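Local coordinates for aromatic amino acid beta-eliminating lyase/threonine aldolase (Exiguobacterium sibiricum, PDB 3LWS), which belongs to the fold-type I enzymes dependent on pyridoxal phosphate and carries that cofactor in covalent linkage, at residues 128-133 / 137-142; 141-146 / 156-161. All blocks are in the same frame, centred on the assembly; numbering follows the deposited sequence. Where two conformers were deposited one is given.

Contact 1. Residues 128-133 / 137-142; sequences DEIKAL and ACLLLE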
loop_
_atom_site.group_PDB
_atom_site.type_symbol
_atom_site.label_atom_id
_atom_site.label_comp_id
_atom_site.label_asym_id
_atom_site.label_seq_id
_atom_site.Cartn_x
_atom_site.Cartn_y
_atom_site.Cartn_z
ATOM N N ASP A 128 11.305 -31.266 18.844
ATOM C CA ASP A 128 12.650 -31.783 18.581
ATOM C C ASP A 128 13.312 -31.127 17.382
ATOM O O ASP A 128 14.525 -30.847 17.419
ATOM C CB ASP A 128 12.656 -33.288 18.366
ATOM C CG ASP A 128 12.426 -34.064 19.655
ATOM O OD1 ASP A 128 12.715 -33.539 20.743
ATOM O OD2 ASP A 128 11.944 -35.201 19.562
ATOM N N GLU A 129 12.548 -30.911 16.316
ATOM C CA GLU A 129 13.085 -30.223 15.127
ATOM C C GLU A 129 13.510 -28.780 15.402
ATOM O O GLU A 129 14.492 -28.335 14.860
ATOM C CB GLU A 129 12.093 -30.275 13.980
ATOM C CG GLU A 129 12.088 -31.636 13.305
ATOM C CD GLU A 129 10.899 -31.855 12.425
ATOM O OE1 GLU A 129 9.830 -31.262 12.669
ATOM O OE2 GLU A 129 11.011 -32.656 11.491
ATOM N N ILE A 130 12.774 -28.069 16.254
ATOM C CA ILE A 130 13.158 -26.721 16.689
ATOM C C ILE A 130 14.448 -26.785 17.533
ATOM O O ILE A 130 15.360 -26.031 17.312
ATOM C CB ILE A 130 12.015 -26.065 17.514
ATOM C CG1 ILE A 130 10.795 -25.745 16.612
ATOM C CG2 ILE A 130 12.479 -24.813 18.240
ATOM C CD1 ILE A 130 9.579 -25.370 17.381
ATOM N N LYS A 131 14.510 -27.690 18.507
ATOM C CA LYS A 131 15.720 -27.857 19.327
ATOM C C LYS A 131 16.947 -28.251 18.497
ATOM O O LYS A 131 18.062 -28.012 18.931
ATOM C CB LYS A 131 15.508 -28.888 20.438
ATOM C CG LYS A 131 14.540 -28.468 21.544
ATOM C CD LYS A 131 14.139 -29.643 22.430
ATOM C CE LYS A 131 13.382 -29.190 23.659
ATOM N NZ LYS A 131 12.764 -30.316 24.424
ATOM N N ALA A 132 16.747 -28.876 17.333
ATOM C CA ALA A 132 17.859 -29.244 16.453
ATOM C C ALA A 132 18.334 -28.088 15.586
ATOM O O ALA A 132 19.349 -28.218 14.920
ATOM C CB ALA A 132 17.486 -30.484 15.569
ATOM N N LEU A 133 17.614 -26.963 15.577
ATOM C CA LEU A 133 18.066 -25.794 14.795
ATOM C C LEU A 133 19.404 -25.287 15.306
ATOM O O LEU A 133 19.623 -25.326 16.499
ATOM C CB LEU A 133 17.056 -24.644 14.811
ATOM C CG LEU A 133 15.738 -24.871 14.023
ATOM C CD1 LEU A 133 14.811 -23.680 14.224
ATOM C CD2 LEU A 133 15.976 -25.130 12.528
ATOM N N ALA A 137 18.799 -16.169 13.454
ATOM C CA ALA A 137 18.219 -14.887 13.915
ATOM C C ALA A 137 16.795 -15.026 14.451
ATOM O O ALA A 137 16.465 -14.498 15.517
ATOM C CB ALA A 137 18.222 -13.855 12.778
ATOM N N CYS A 138 15.939 -15.721 13.691
ATOM C CA CYS A 138 14.501 -15.729 13.975
ATOM C C CYS A 138 13.810 -17.037 13.608
ATOM O O CYS A 138 14.077 -17.561 12.530
ATOM C CB CYS A 138 13.843 -14.632 13.187
ATOM S SG CYS A 138 12.115 -14.383 13.638
ATOM N N LEU A 139 12.993 -17.574 14.522
ATOM C CA LEU A 139 12.013 -18.624 14.200
ATOM C C LEU A 139 10.650 -17.909 14.025
ATOM O O LEU A 139 10.262 -17.110 14.885
ATOM C CB LEU A 139 11.923 -19.656 15.300
ATOM C CG LEU A 139 10.839 -20.745 15.249
ATOM C CD1 LEU A 139 10.988 -21.613 14.003
ATOM C CD2 LEU A 139 10.898 -21.586 16.485
ATOM N N LEU A 140 9.976 -18.157 12.897
ATOM C CA LEU A 140 8.628 -17.678 12.600
ATOM C C LEU A 140 7.661 -18.859 12.781
ATOM O O LEU A 140 7.866 -19.929 12.213
ATOM C CB LEU A 140 8.530 -17.098 11.150
ATOM C CG LEU A 140 7.153 -16.624 10.629
ATOM C CD1 LEU A 140 7.251 -15.492 9.606
ATOM C CD2 LEU A 140 6.262 -17.779 10.018
ATOM N N LEU A 141 6.649 -18.673 13.626
ATOM C CA LEU A 141 5.538 -19.592 13.722
ATOM C C LEU A 141 4.311 -18.906 13.145
ATOM O O LEU A 141 4.167 -17.701 13.282
ATOM C CB LEU A 141 5.257 -19.958 15.159
ATOM C CG LEU A 141 6.357 -20.721 15.887
ATOM C CD1 LEU A 141 5.997 -20.841 17.354
ATOM C CD2 LEU A 141 6.560 -22.084 15.218
ATOM N N GLU A 142 3.443 -19.697 12.515
ATOM C CA GLU A 142 2.145 -19.270 11.968
ATOM C C GLU A 142 1.005 -20.029 12.671
ATOM O O GLU A 142 0.916 -21.255 12.580
ATOM C CB GLU A 142 2.120 -19.583 10.469
ATOM C CG GLU A 142 0.917 -19.118 9.701
ATOM C CD GLU A 142 0.805 -19.778 8.312
ATOM O OE1 GLU A 142 1.830 -19.841 7.584
ATOM O OE2 GLU A 142 -0.335 -20.179 7.938
#
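L139, on strand 138-142, carries its half of this buried apolar contact against I130 of helix 127-131 and L133 three residues later in the chain. The bond from CA to CB of L139 points toward the helix, and CG continues anti to the backbone N (chi1 173°). CB and CG themselves touch neither I130 nor L133; the work is done by the two methyls, which part company at CG. CD2 takes the helical residue, settling 4.0 Å from I130 CG2 and 4.1 Å from I130 CD1, with I130 CG1 only slightly farther off. One methyl is thus set against both branches of the isoleucine, whose side chain crosses that of L139 at about a right angle. The strand is an inner member of the seven-stranded mixed sheet of the fold-type I large domain, paired through its backbone with strands 90-93 and 171-176, and helix 155-167 adds I161 and C165 to the surroundings of L139. The other methyl, L139 CD1, faces L133 more loosely, at 4.4 Å from L133 CD1. A backbone bond from L133 N to I130 O (3.0 Å) ties the two contact residues together, and R168 NH1 donates to L133 O.

Contact 2. Residues 141-146 / 156-161; sequences LELPQR and SELETI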
loop_
_atom_site.group_PDB
_atom_site.type_symbol
_atom_site.label_atom_id
_atom_site.label_comp_id
_atom_site.label_asym_id
_atom_site.label_seq_id
_atom_site.Cartn_x
_atom_site.Cartn_y
_atom_site.Cartn_z
ATOM N N LEU A 141 6.649 -18.673 13.626
ATOM C CA LEU A 141 5.538 -19.592 13.722
ATOM C C LEU A 141 4.311 -18.906 13.145
ATOM O O LEU A 141 4.167 -17.701 13.282
ATOM C CB LEU A 141 5.257 -19.958 15.159
ATOM C CG LEU A 141 6.357 -20.721 15.887
ATOM C CD1 LEU A 141 5.997 -20.841 17.354
ATOM C CD2 LEU A 141 6.560 -22.084 15.218
ATOM N N GLU A 142 3.443 -19.697 12.515
ATOM C CA GLU A 142 2.145 -19.270 11.968
ATOM C C GLU A 142 1.005 -20.029 12.671
ATOM O O GLU A 142 0.916 -21.255 12.580
ATOM C CB GLU A 142 2.120 -19.583 10.469
ATOM C CG GLU A 142 0.917 -19.118 9.701
ATOM C CD GLU A 142 0.805 -19.778 8.312
ATOM O OE1 GLU A 142 1.830 -19.841 7.584
ATOM O OE2 GLU A 142 -0.335 -20.179 7.938
ATOM N N LEU A 143 0.161 -19.318 13.396
ATOM C CA LEU A 143 -0.900 -19.941 14.169
ATOM C C LEU A 143 -2.284 -19.625 13.575
ATOM O O LEU A 143 -2.723 -18.449 13.617
ATOM C CB LEU A 143 -0.821 -19.469 15.634
ATOM C CG LEU A 143 0.472 -19.763 16.392
ATOM C CD1 LEU A 143 0.473 -18.990 17.693
ATOM C CD2 LEU A 143 0.632 -21.245 16.638
ATOM N N PRO A 144 -2.977 -20.647 13.018
ATOM C CA PRO A 144 -2.564 -22.036 12.798
ATOM C C PRO A 144 -1.828 -22.157 11.461
ATOM O O PRO A 144 -1.712 -21.143 10.728
ATOM C CB PRO A 144 -3.905 -22.761 12.671
ATOM C CG PRO A 144 -4.749 -21.781 11.943
ATOM C CD PRO A 144 -4.292 -20.396 12.393
ATOM N N GLN A 145 -1.396 -23.379 11.139
ATOM C CA GLN A 145 -0.686 -23.651 9.855
ATOM C C GLN A 145 -1.699 -23.862 8.777
ATOM O O GLN A 145 -2.157 -24.987 8.510
ATOM C CB GLN A 145 0.253 -24.847 9.955
ATOM C CG GLN A 145 1.370 -24.861 8.911
ATOM C CD GLN A 145 2.481 -23.881 9.232
ATOM O OE1 GLN A 145 3.190 -24.019 10.235
ATOM N NE2 GLN A 145 2.644 -22.888 8.374
ATOM N N ARG A 146 -2.018 -22.767 8.119
ATOM C CA ARG A 146 -3.162 -22.722 7.248
ATOM C C ARG A 146 -3.031 -23.667 6.057
ATOM O O ARG A 146 -4.026 -24.276 5.623
ATOM C CB ARG A 146 -3.349 -21.269 6.837
ATOM C CG ARG A 146 -4.220 -21.018 5.707
ATOM C CD ARG A 146 -3.469 -20.937 4.371
ATOM N NE ARG A 146 -4.462 -20.438 3.454
ATOM C CZ ARG A 146 -4.480 -19.242 2.889
ATOM N NH1 ARG A 146 -3.477 -18.413 3.016
ATOM N NH2 ARG A 146 -5.498 -18.913 2.107
ATOM N N SER A 156 0.654 -24.954 25.784
ATOM C CA SER A 156 1.839 -25.297 26.596
ATOM C C SER A 156 3.052 -25.568 25.703
ATOM O O SER A 156 4.176 -25.265 26.088
ATOM C CB SER A 156 1.583 -26.504 27.493
ATOM O OG SER A 156 1.714 -27.717 26.772
ATOM N N GLU A 157 2.809 -26.142 24.511
ATOM C CA GLU A 157 3.897 -26.314 23.537
ATOM C C GLU A 157 4.462 -24.955 23.120
ATOM O O GLU A 157 5.659 -24.799 23.060
ATOM C CB GLU A 157 3.515 -27.112 22.296
ATOM C CG GLU A 157 4.790 -27.366 21.479
ATOM C CD GLU A 157 4.604 -28.195 20.264
ATOM O OE1 GLU A 157 3.542 -28.830 20.118
ATOM O OE2 GLU A 157 5.548 -28.190 19.446
ATOM N N LEU A 158 3.607 -23.969 22.893
ATOM C CA LEU A 158 4.065 -22.635 22.549
ATOM C C LEU A 158 4.858 -22.030 23.696
ATOM O O LEU A 158 5.816 -21.329 23.450
ATOM C CB LEU A 158 2.916 -21.716 22.167
ATOM C CG LEU A 158 2.027 -22.127 20.999
ATOM C CD1 LEU A 158 0.921 -21.117 20.869
ATOM C CD2 LEU A 158 2.773 -22.242 19.702
ATOM N N GLU A 159 4.476 -22.326 24.937
ATOM C CA GLU A 159 5.185 -21.785 26.088
ATOM C C GLU A 159 6.613 -22.324 26.151
ATOM O O GLU A 159 7.558 -21.582 26.412
ATOM C CB GLU A 159 4.457 -22.116 27.386
ATOM C CG GLU A 159 3.192 -21.340 27.615
ATOM C CD GLU A 159 2.591 -21.687 28.971
ATOM O OE1 GLU A 159 2.245 -22.857 29.205
ATOM O OE2 GLU A 159 2.472 -20.782 29.798
ATOM N N THR A 160 6.743 -23.613 25.887
ATOM C CA THR A 160 8.024 -24.283 25.839
ATOM C C THR A 160 8.924 -23.755 24.733
ATOM O O THR A 160 10.121 -23.571 24.951
ATOM C CB THR A 160 7.813 -25.806 25.683
ATOM O OG1 THR A 160 7.197 -26.298 26.874
ATOM C CG2 THR A 160 9.121 -26.552 25.428
ATOM N N ILE A 161 8.347 -23.548 23.546
ATOM C CA ILE A 161 9.088 -22.993 22.389
ATOM C C ILE A 161 9.556 -21.557 22.676
ATOM O O ILE A 161 10.663 -21.207 22.329
ATOM C CB ILE A 161 8.246 -22.998 21.067
ATOM C CG1 ILE A 161 8.030 -24.438 20.594
ATOM C CG2 ILE A 161 8.941 -22.175 19.939
ATOM C CD1 ILE A 161 7.091 -24.539 19.456
#
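The end of strand 138-142 and the first half of helix 155-167 run in roughly antiparallel directions, closest at L141 and L158, whose CA atoms are 9.5 Å apart. Beyond the strand the chain turns through a cis peptide bond before P144, and R146 N then reaches back to E142 OE2 at 3.1 Å, an almost straight bond (166°) that meets the carboxylate from above its plane, 42° out of it. This closes the turn on the side away from the helix. Facing the helix are L141 and L143, two residues apart and therefore on one face of the chain, opposed by L158 and I161, about one helical turn apart. L143 and L158 reach toward each other tip to tip, and both methyls of each are used: L143 CD1 lies 3.8 Å from L158 CD1, and L143 CD2 lies 3.9 Å from L158 CD2. In both residues CG sits beside the backbone N, anti to the carbonyl carbon (chi1 near -60° in both), which lays the two forks against each other. L141 also comes tip to tip with I161; its CD1 is 4.1 Å from I161 CG2 and 4.2 Å from L158 CD2, so this single methyl bridges the two helical residues. Y186 of helix 179-186 touches both L143 and L158, and L172 of the next strand touches I161. Strand 138-142, helix 155-167 and strand 171-176 form a beta-alpha-beta unit with parallel strands, the repeating crossover of the fold-type I large domain, with the helix packed on the sheet through aliphatic residues.

Both contacts are buried and wholly aliphatic, and both use strand 138-142, sharing L141 and E142; contact 1 draws on L139, contact 2 on L141 and L143 farther along. Their centres are about 10 Å apart, with contact 1 the more peripheral, about 20 Å from the chain centre against about 14 Å for contact 2. The helices differ in their place in the chain: 127-131 precedes the strand, and 155-167 follows it as the crossover. I161 joins the two sites, its CG2 lying 4.0 Å from L139 CD2, and it also packs on I130. Polar pairs lie nearby: an E129–R123 salt bridge beside contact 1, and one between R146 and E330 beside contact 2.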